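Local coordinates for sialidase domain-containing protein (Dyadobacter fermentans, PDB 5HX0) that is of unknown function but carries a BNR repeat-like, sialidase-type beta-propeller domain, which is consistent with a role in binding or processing glycans, at residues A226-R229 with N233-S236; P189-E194 with W249-P254; Y207-M212 with G311-A316. All coordinates share one frame; numbering follows the deposited sequence.

How the contacts relate
Contacts 1 and 2 lie on the same side of the molecule, about 18 and 19 Å from the centre of the chain, and serve one sheet, that of strands 220-229, 234-242 and 250-256. Contact 1 is the end of a hairpin in it, held by backbone bonds and a salt bridge. Contact 2 lays a loop along the sheet through apolar carbons. The two touch where Glu194 OE1 meets Thr227 N at 3.0 Å. Contact 3 is the core contact, about 4 Å from the centre. It joins a long loop to the first strand of another sheet through a buried arginine and a water. Trp249 and Met212 pack together between contacts 2 and 3.

Contact 1. Residues A226-R229 with N233-S236; sequences ATDR and NKTS
Asp228 OD2 is gripped by two side chains of 233-236. Ser236 OG donates to Asp228 OD2 at 2.8 Å, from well above the carboxylate plane, and Lys234 NZ adds a weak bond to the same oxygen. Lys234 NZ forms a salt bridge to Asp228 OD1 at 3.0 Å, on the syn side but tilted out of the carboxylate plane. The lysine chain bends at its last two torsions (chi3 61°, chi4 75°), which curls the ammonium back to the acid. Lys234 NZ also bonds Asp258 O, and Ser236 OG bonds His238. The ammonium and the hydroxyl would be expected to favour the ionised form of Asp228.

The backbones form an antiparallel ladder. Ala226 and Ser236 are a hydrogen-bonded pair, with Ser236 N to Ala226 O at 3.0 Å. Thr227 and Thr235 are a non-hydrogen-bonded pair. Lys234 O then takes Asp228 N at 2.9 Å, and Lys234 N gives to Arg229 O at 3.1 Å. Asp228 and Arg229 thus both face Lys234, a classic beta bulge.

Beyond the bulge, the Arg229 guanidinium turns one face to the lysine chain, with Lys234 CE over its centre. Water 1 lies at the guanidinium edge and links Arg229 NH2 to Asn233 O. On the other face of the hairpin, Thr227 CG2 lies 3.7 Å from Asn233 ND2.

The contact closes the hairpin of strands 220-229 and 234-242. Thr227 bonds to Glu194 and Ile195 on one flank, and Thr235 to Ser262 and Phe263 of the next sheet on the other.

Contact 2. Residues P189-E194 with W249-P254; sequences PHIEPE and WKYSAP
Pro189 lies nearest Trp249, their CA atoms 6.7 Å apart, and Ile191 lies nearest Tyr251. The segment 189-194 has no regular helix or strand. It runs beside 249-254, whose residues 250-254 are strand. A type I beta turn from Ile191 to Glu194 closes with Glu194 N to Ile191 O at 3.0 Å. The CA atoms of Pro193 and Pro254 are 9.3 Å apart, so the backbones have separated by the turn.

The side chains meet through carbon. Pro189 CD sits 3.6 Å from Trp249 CB, the proline ring and the tryptophan side chain crossing at about a right angle. Pro189 CG rests 3.7 Å from Trp249 O. The indole itself leads away from the loop, toward Trp222 and Met212.

Ile191 CG2 meets Tyr251 CD2 at 3.9 Å, at the edge of the phenol ring and near its plane. Tyr251 has CG anti to the backbone N (chi1 -174°), which carries its ring alongside the turn. Further out, Pro193 CD approaches Tyr251 CE2 at 4.4 Å, a loose contact. The phenol hydroxyl bonds to His238 ND1, which ties the ring to its own sheet.

Within the loop, His190 NE2 donates to Glu194 O at 2.8 Å, and the acceptor lies in the imidazole plane. This bond spans the turn and holds the ring beside it.

The loop follows strand 183-186 and leads toward strand 213-214. It lies against the sheet of the propeller-type domain: Ile191 also packs on Val224, Ala226 and Leu240 of strands 220-229 and 234-242, and strand 250-256 is the outermost strand at this side.

Contact 3. Residues Y207-M212 with G311-A316; sequences YNRGAM and GHPMHA
Polar contacts start from the guanidinium of Arg209. Arg209 NH2 makes a weak hydrogen bond to Met314 O at 3.3 Å, with the N-H turned well off the line (123°). The carbonyl oxygen lies at the guanidinium edge, in its plane. The same NH2 gives to water 2 at 2.9 Å, and this water in turn donates a weak bond to Pro313 O at 2.8 Å. The arginine thus reaches two successive carbonyls of 311-316, one directly and one through water. Its stronger partner is elsewhere: Arg209 NH1 bonds Pro369 O. Met314 O also accepts from Ser267 OG, which takes Ala211 N as well, so one serine links both segments.

The sheets here are four- and five-stranded antiparallel blades, as in the beta-propeller clan. The contact is buried near the centre of the molecule. It joins the loop before strand 213-214 to strand 314-318, the first strand of its own sheet. An acetate ion, probably from the crystallisation liquor, lies about 6 Å from the Arg209 side chain; such molecules often mark pockets.

Packing contacts complete it. Pro313 CG lies over one face of the guanidinium, offset toward its rim and 3.6 Å from Arg209 CZ. The arginine chain bends at its second torsion (chi2 -81°), which brings that face across the proline ring. A cis peptide bond precedes Pro313, where the chain turns a corner. Ala211 CB touches His315 CD2 at 3.7 Å, and the imidazole also meets the Trp370 ring.

Contact 1. Residues A226-R229 with N233-S236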
loop_
_atom_site.group_PDB
_atom_site.type_symbol
_atom_site.label_atom_id
_atom_site.label_comp_id
_atom_site.label_asym_id
_atom_site.label_seq_id
_atom_site.Cartn_x
_atom_site.Cartn_y
_atom_site.Cartn_z
ATOM N N ALA A 226 21.613 -6.408 14.486
ATOM C CA ALA A 226 20.909 -7.460 15.211
ATOM C C ALA A 226 20.814 -7.071 16.677
ATOM O O ALA A 226 21.777 -6.546 17.249
ATOM C CB ALA A 226 21.610 -8.823 15.059
ATOM N N THR A 227 19.639 -7.298 17.268
ATOM C CA THR A 227 19.464 -7.128 18.707
ATOM C C THR A 227 20.048 -8.357 19.387
ATOM O O THR A 227 19.566 -9.469 19.157
ATOM C CB THR A 227 17.986 -6.980 19.079
ATOM O OG1 THR A 227 17.431 -5.822 18.465
ATOM C CG2 THR A 227 17.819 -6.858 20.605
ATOM N N ASP A 228 21.091 -8.166 20.193
ATOM C CA ASP A 228 21.755 -9.278 20.853
ATOM C C ASP A 228 21.619 -9.261 22.369
ATOM O O ASP A 228 22.121 -10.171 23.027
ATOM C CB ASP A 228 23.239 -9.362 20.456
ATOM C CG ASP A 228 24.027 -8.086 20.715
ATOM O OD1 ASP A 228 23.581 -7.185 21.459
ATOM O OD2 ASP A 228 25.142 -8.012 20.147
ATOM N N ARG A 229 20.933 -8.272 22.933
ATOM C CA ARG A 229 20.606 -8.249 24.351
ATOM C C ARG A 229 19.288 -7.509 24.493
ATOM O O ARG A 229 19.036 -6.545 23.767
ATOM C CB ARG A 229 21.701 -7.562 25.187
ATOM C CG ARG A 229 21.343 -7.389 26.665
ATOM C CD ARG A 229 22.564 -7.017 27.481
ATOM N NE ARG A 229 22.948 -5.615 27.315
ATOM C CZ ARG A 229 24.179 -5.153 27.538
ATOM N NH1 ARG A 229 25.145 -5.986 27.914
ATOM N NH2 ARG A 229 24.451 -3.866 27.379
ATOM N N ASN A 233 18.448 -2.906 25.898
ATOM C CA ASN A 233 18.574 -3.195 24.472
ATOM C C ASN A 233 19.998 -2.929 23.983
ATOM O O ASN A 233 20.595 -1.899 24.303
ATOM C CB ASN A 233 17.569 -2.335 23.696
ATOM C CG ASN A 233 17.616 -2.577 22.202
ATOM O OD1 ASN A 233 18.415 -1.968 21.482
ATOM N ND2 ASN A 233 16.754 -3.467 21.722
ATOM N N LYS A 234 20.555 -3.879 23.233
ATOM C CA LYS A 234 21.829 -3.658 22.559
ATOM C C LYS A 234 21.782 -4.278 21.171
ATOM O O LYS A 234 21.196 -5.350 20.980
ATOM C CB LYS A 234 23.020 -4.240 23.343
ATOM C CG LYS A 234 24.382 -3.694 22.875
ATOM C CD LYS A 234 25.515 -4.198 23.765
ATOM C CE LYS A 234 25.603 -5.702 23.724
ATOM N NZ LYS A 234 26.208 -6.216 22.434
ATOM N N THR A 235 22.405 -3.600 20.209
ATOM C CA THR A 235 22.558 -4.120 18.860
ATOM C C THR A 235 24.031 -4.190 18.486
ATOM O O THR A 235 24.871 -3.432 19.004
ATOM C CB THR A 235 21.798 -3.267 17.808
ATOM O OG1 THR A 235 22.293 -1.915 17.802
ATOM C CG2 THR A 235 20.295 -3.266 18.077
ATOM N N SER A 236 24.332 -5.106 17.568
ATOM C CA SER A 236 25.662 -5.258 16.988
ATOM C C SER A 236 25.522 -5.401 15.475
ATOM O O SER A 236 24.433 -5.665 14.960
ATOM C CB SER A 236 26.391 -6.485 17.585
ATOM O OG SER A 236 25.570 -7.637 17.430
HETATM O O HOH W 1 22.940 -1.559 26.089
#

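Contact 2. Residues P189-E194 with W249-P254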
loop_
_atom_site.group_PDB
_atom_site.type_symbol
_atom_site.label_atom_id
_atom_site.label_comp_id
_atom_site.label_asym_id
_atom_site.label_seq_id
_atom_site.Cartn_x
_atom_site.Cartn_y
_atom_site.Cartn_z
ATOM N N PRO A 189 18.030 -13.931 5.798
ATOM C CA PRO A 189 18.074 -14.939 6.857
ATOM C C PRO A 189 17.961 -14.278 8.220
ATOM O O PRO A 189 18.340 -13.119 8.415
ATOM C CB PRO A 189 19.446 -15.596 6.668
ATOM C CG PRO A 189 20.284 -14.525 6.010
ATOM C CD PRO A 189 19.328 -13.796 5.104
ATOM N N HIS A 190 17.419 -15.027 9.168
ATOM C CA HIS A 190 17.654 -14.699 10.565
ATOM C C HIS A 190 19.092 -15.077 10.912
ATOM O O HIS A 190 19.548 -16.162 10.554
ATOM C CB HIS A 190 16.675 -15.451 11.463
ATOM C CG HIS A 190 17.062 -15.427 12.904
ATOM N ND1 HIS A 190 17.760 -16.454 13.503
ATOM C CD2 HIS A 190 16.896 -14.477 13.853
ATOM C CE1 HIS A 190 17.987 -16.148 14.767
ATOM N NE2 HIS A 190 17.471 -14.956 15.007
ATOM N N ILE A 191 19.815 -14.193 11.581
ATOM C CA ILE A 191 21.198 -14.491 11.944
ATOM C C ILE A 191 21.269 -14.785 13.438
ATOM O O ILE A 191 20.501 -14.240 14.243
ATOM C CB ILE A 191 22.180 -13.371 11.535
ATOM C CG1 ILE A 191 21.755 -12.022 12.115
ATOM C CG2 ILE A 191 22.270 -13.297 10.001
ATOM C CD1 ILE A 191 22.878 -10.977 12.110
ATOM N N GLU A 192 22.190 -15.683 13.796
ATOM C CA GLU A 192 22.267 -16.210 15.158
ATOM C C GLU A 192 22.302 -15.146 16.252
ATOM O O GLU A 192 21.646 -15.348 17.285
ATOM C CB GLU A 192 23.490 -17.138 15.270
ATOM C CG GLU A 192 23.605 -17.895 16.590
ATOM C CD GLU A 192 24.875 -18.739 16.678
ATOM O OE1 GLU A 192 25.728 -18.639 15.766
ATOM O OE2 GLU A 192 25.018 -19.503 17.660
ATOM N N PRO A 193 23.016 -14.026 16.119
ATOM C CA PRO A 193 23.018 -13.037 17.215
ATOM C C PRO A 193 21.665 -12.410 17.508
ATOM O O PRO A 193 21.464 -11.924 18.625
ATOM C CB PRO A 193 24.020 -11.981 16.728
ATOM C CG PRO A 193 24.931 -12.745 15.818
ATOM C CD PRO A 193 24.033 -13.703 15.100
ATOM N N GLU A 194 20.738 -12.397 16.554
ATOM C CA GLU A 194 19.452 -11.720 16.715
ATOM C C GLU A 194 18.516 -12.524 17.614
ATOM O O GLU A 194 18.231 -13.689 17.331
ATOM C CB GLU A 194 18.803 -11.519 15.340
ATOM C CG GLU A 194 17.352 -11.060 15.374
ATOM C CD GLU A 194 17.222 -9.648 15.950
ATOM O OE1 GLU A 194 17.862 -8.728 15.397
ATOM O OE2 GLU A 194 16.509 -9.463 16.961
ATOM N N TRP A 249 21.524 -14.803 1.168
ATOM C CA TRP A 249 22.589 -14.203 1.958
ATOM C C TRP A 249 23.200 -15.248 2.878
ATOM O O TRP A 249 22.488 -16.094 3.421
ATOM C CB TRP A 249 22.040 -13.029 2.790
ATOM C CG TRP A 249 21.452 -11.952 1.925
ATOM C CD1 TRP A 249 20.145 -11.830 1.500
ATOM C CD2 TRP A 249 22.164 -10.844 1.371
ATOM N NE1 TRP A 249 20.015 -10.699 0.707
ATOM C CE2 TRP A 249 21.241 -10.082 0.617
ATOM C CE3 TRP A 249 23.505 -10.424 1.435
ATOM C CZ2 TRP A 249 21.617 -8.925 -0.067
ATOM C CZ3 TRP A 249 23.876 -9.270 0.750
ATOM C CH2 TRP A 249 22.934 -8.538 0.016
ATOM N N LYS A 250 24.517 -15.169 3.065
ATOM C CA LYS A 250 25.229 -16.000 4.025
ATOM C C LYS A 250 25.933 -15.114 5.047
ATOM O O LYS A 250 26.534 -14.095 4.691
ATOM C CB LYS A 250 26.262 -16.899 3.330
ATOM C CG LYS A 250 25.710 -18.209 2.782
ATOM C CD LYS A 250 24.809 -18.017 1.584
ATOM C CE LYS A 250 23.949 -19.253 1.352
ATOM N NZ LYS A 250 22.807 -18.957 0.437
ATOM N N TYR A 251 25.853 -15.512 6.316
ATOM C CA TYR A 251 26.592 -14.837 7.375
ATOM C C TYR A 251 28.093 -14.976 7.150
ATOM O O TYR A 251 28.598 -16.077 6.937
ATOM C CB TYR A 251 26.207 -15.434 8.728
ATOM C CG TYR A 251 26.796 -14.710 9.909
ATOM C CD1 TYR A 251 28.066 -15.047 10.402
ATOM C CD2 TYR A 251 26.095 -13.692 10.544
ATOM C CE1 TYR A 251 28.617 -14.377 11.486
ATOM C CE2 TYR A 251 26.638 -13.023 11.633
ATOM C CZ TYR A 251 27.891 -13.360 12.092
ATOM O OH TYR A 251 28.425 -12.688 13.162
ATOM N N SER A 252 28.817 -13.863 7.197
ATOM C CA SER A 252 30.261 -13.900 7.026
ATOM C C SER A 252 30.993 -13.714 8.350
ATOM O O SER A 252 31.768 -14.587 8.747
ATOM C CB SER A 252 30.721 -12.849 6.010
ATOM O OG SER A 252 32.128 -12.942 5.822
ATOM N N ALA A 253 30.756 -12.607 9.064
ATOM C CA ALA A 253 31.539 -12.301 10.263
ATOM C C ALA A 253 30.913 -11.172 11.077
ATOM O O ALA A 253 30.231 -10.312 10.511
ATOM C CB ALA A 253 32.972 -11.915 9.870
ATOM N N PRO A 254 31.137 -11.126 12.393
ATOM C CA PRO A 254 30.737 -9.942 13.164
ATOM C C PRO A 254 31.571 -8.735 12.757
ATOM O O PRO A 254 32.772 -8.846 12.489
ATOM C CB PRO A 254 31.017 -10.337 14.621
ATOM C CG PRO A 254 31.339 -11.802 14.597
ATOM C CD PRO A 254 31.833 -12.122 13.225
#

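Contact 3. Residues Y207-M212 with G311-A316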
loop_
_atom_site.group_PDB
_atom_site.type_symbol
_atom_site.label_atom_id
_atom_site.label_comp_id
_atom_site.label_asym_id
_atom_site.label_seq_id
_atom_site.Cartn_x
_atom_site.Cartn_y
_atom_site.Cartn_z
ATOM N N TYR A 207 18.212 -7.030 8.708
ATOM C CA TYR A 207 17.732 -5.756 8.159
ATOM C C TYR A 207 18.791 -4.701 8.466
ATOM O O TYR A 207 19.624 -4.887 9.357
ATOM C CB TYR A 207 16.389 -5.331 8.796
ATOM C CG TYR A 207 16.611 -5.004 10.258
ATOM C CD1 TYR A 207 16.662 -6.020 11.198
ATOM C CD2 TYR A 207 16.885 -3.686 10.684
ATOM C CE1 TYR A 207 16.940 -5.756 12.526
ATOM C CE2 TYR A 207 17.169 -3.412 12.006
ATOM C CZ TYR A 207 17.201 -4.456 12.929
ATOM O OH TYR A 207 17.500 -4.221 14.256
ATOM N N ASN A 208 18.725 -3.577 7.758
ATOM C CA ASN A 208 19.399 -2.374 8.244
ATOM C C ASN A 208 18.944 -1.178 7.420
ATOM O O ASN A 208 18.271 -1.319 6.394
ATOM C CB ASN A 208 20.931 -2.479 8.187
ATOM C CG ASN A 208 21.589 -1.753 9.351
ATOM O OD1 ASN A 208 20.921 -1.002 10.069
ATOM N ND2 ASN A 208 22.892 -1.963 9.533
ATOM N N ARG A 209 19.336 0.009 7.880
ATOM C CA ARG A 209 19.445 1.160 6.998
ATOM C C ARG A 209 20.924 1.365 6.703
ATOM O O ARG A 209 21.737 1.438 7.631
ATOM C CB ARG A 209 18.838 2.438 7.604
ATOM C CG ARG A 209 18.833 3.651 6.618
ATOM C CD ARG A 209 20.211 4.375 6.544
ATOM N NE ARG A 209 20.180 5.540 5.659
ATOM C CZ ARG A 209 21.245 6.259 5.315
ATOM N NH1 ARG A 209 21.086 7.328 4.529
ATOM N NH2 ARG A 209 22.473 5.912 5.728
ATOM N N GLY A 210 21.257 1.486 5.427
ATOM C CA GLY A 210 22.634 1.705 5.009
ATOM C C GLY A 210 22.854 1.147 3.621
ATOM O O GLY A 210 22.045 0.386 3.096
ATOM N N ALA A 211 23.975 1.550 3.021
ATOM C CA ALA A 211 24.302 1.105 1.676
ATOM C C ALA A 211 24.936 -0.283 1.693
ATOM O O ALA A 211 25.821 -0.572 2.516
ATOM C CB ALA A 211 25.250 2.095 0.991
HETATM N N MSE A 212 24.467 -1.137 0.782
HETATM C CA MSE A 212 25.157 -2.358 0.403
HETATM C C MSE A 212 26.273 -1.966 -0.543
HETATM O O MSE A 212 26.332 -0.815 -0.969
HETATM C CB MSE A 212 24.204 -3.337 -0.291
HETATM C CG MSE A 212 23.010 -3.728 0.534
HETATM SE SE MSE A 212 21.825 -4.813 -0.578
HETATM C CE MSE A 212 20.569 -5.415 0.770
ATOM N N GLY A 311 27.955 12.209 14.209
ATOM C CA GLY A 311 27.059 12.197 13.067
ATOM C C GLY A 311 26.523 10.805 12.829
ATOM O O GLY A 311 27.117 9.799 13.236
ATOM N N HIS A 312 25.381 10.751 12.148
ATOM C CA HIS A 312 24.730 9.499 11.798
ATOM C C HIS A 312 23.511 9.768 10.909
ATOM O O HIS A 312 22.992 10.868 10.875
ATOM C CB HIS A 312 24.265 8.737 13.053
ATOM C CG HIS A 312 23.051 9.326 13.698
ATOM N ND1 HIS A 312 23.114 10.040 14.876
ATOM C CD2 HIS A 312 21.741 9.295 13.345
ATOM C CE1 HIS A 312 21.896 10.426 15.221
ATOM N NE2 HIS A 312 21.044 9.989 14.309
ATOM N N PRO A 313 23.062 8.750 10.166
ATOM C CA PRO A 313 23.864 7.582 9.837
ATOM C C PRO A 313 24.831 8.000 8.723
ATOM O O PRO A 313 24.755 9.144 8.269
ATOM C CB PRO A 313 22.825 6.569 9.344
ATOM C CG PRO A 313 21.786 7.448 8.660
ATOM C CD PRO A 313 21.771 8.765 9.459
HETATM N N MSE A 314 25.691 7.097 8.282
HETATM C CA MSE A 314 26.718 7.414 7.296
HETATM C C MSE A 314 26.408 6.757 5.951
HETATM O O MSE A 314 25.795 5.686 5.917
HETATM C CB MSE A 314 28.109 6.956 7.791
HETATM C CG MSE A 314 28.944 8.064 8.498
HETATM SE SE MSE A 314 28.141 8.641 10.157
HETATM C CE MSE A 314 28.035 6.973 11.169
ATOM N N HIS A 315 26.828 7.413 4.863
ATOM C CA HIS A 315 26.756 6.872 3.510
ATOM C C HIS A 315 28.071 7.170 2.799
ATOM O O HIS A 315 28.590 8.281 2.916
ATOM C CB HIS A 315 25.589 7.493 2.686
ATOM C CG HIS A 315 25.533 6.981 1.281
ATOM N ND1 HIS A 315 26.104 7.651 0.218
ATOM C CD2 HIS A 315 25.056 5.817 0.777
ATOM C CE1 HIS A 315 25.949 6.936 -0.885
ATOM N NE2 HIS A 315 25.338 5.808 -0.569
ATOM N N ALA A 316 28.607 6.200 2.059
ATOM C CA ALA A 316 29.874 6.387 1.351
ATOM C C ALA A 316 29.671 6.216 -0.145
ATOM O O ALA A 316 29.045 5.244 -0.582
ATOM C CB ALA A 316 30.945 5.405 1.833
HETATM O O HOH W 2 23.850 8.497 5.740
#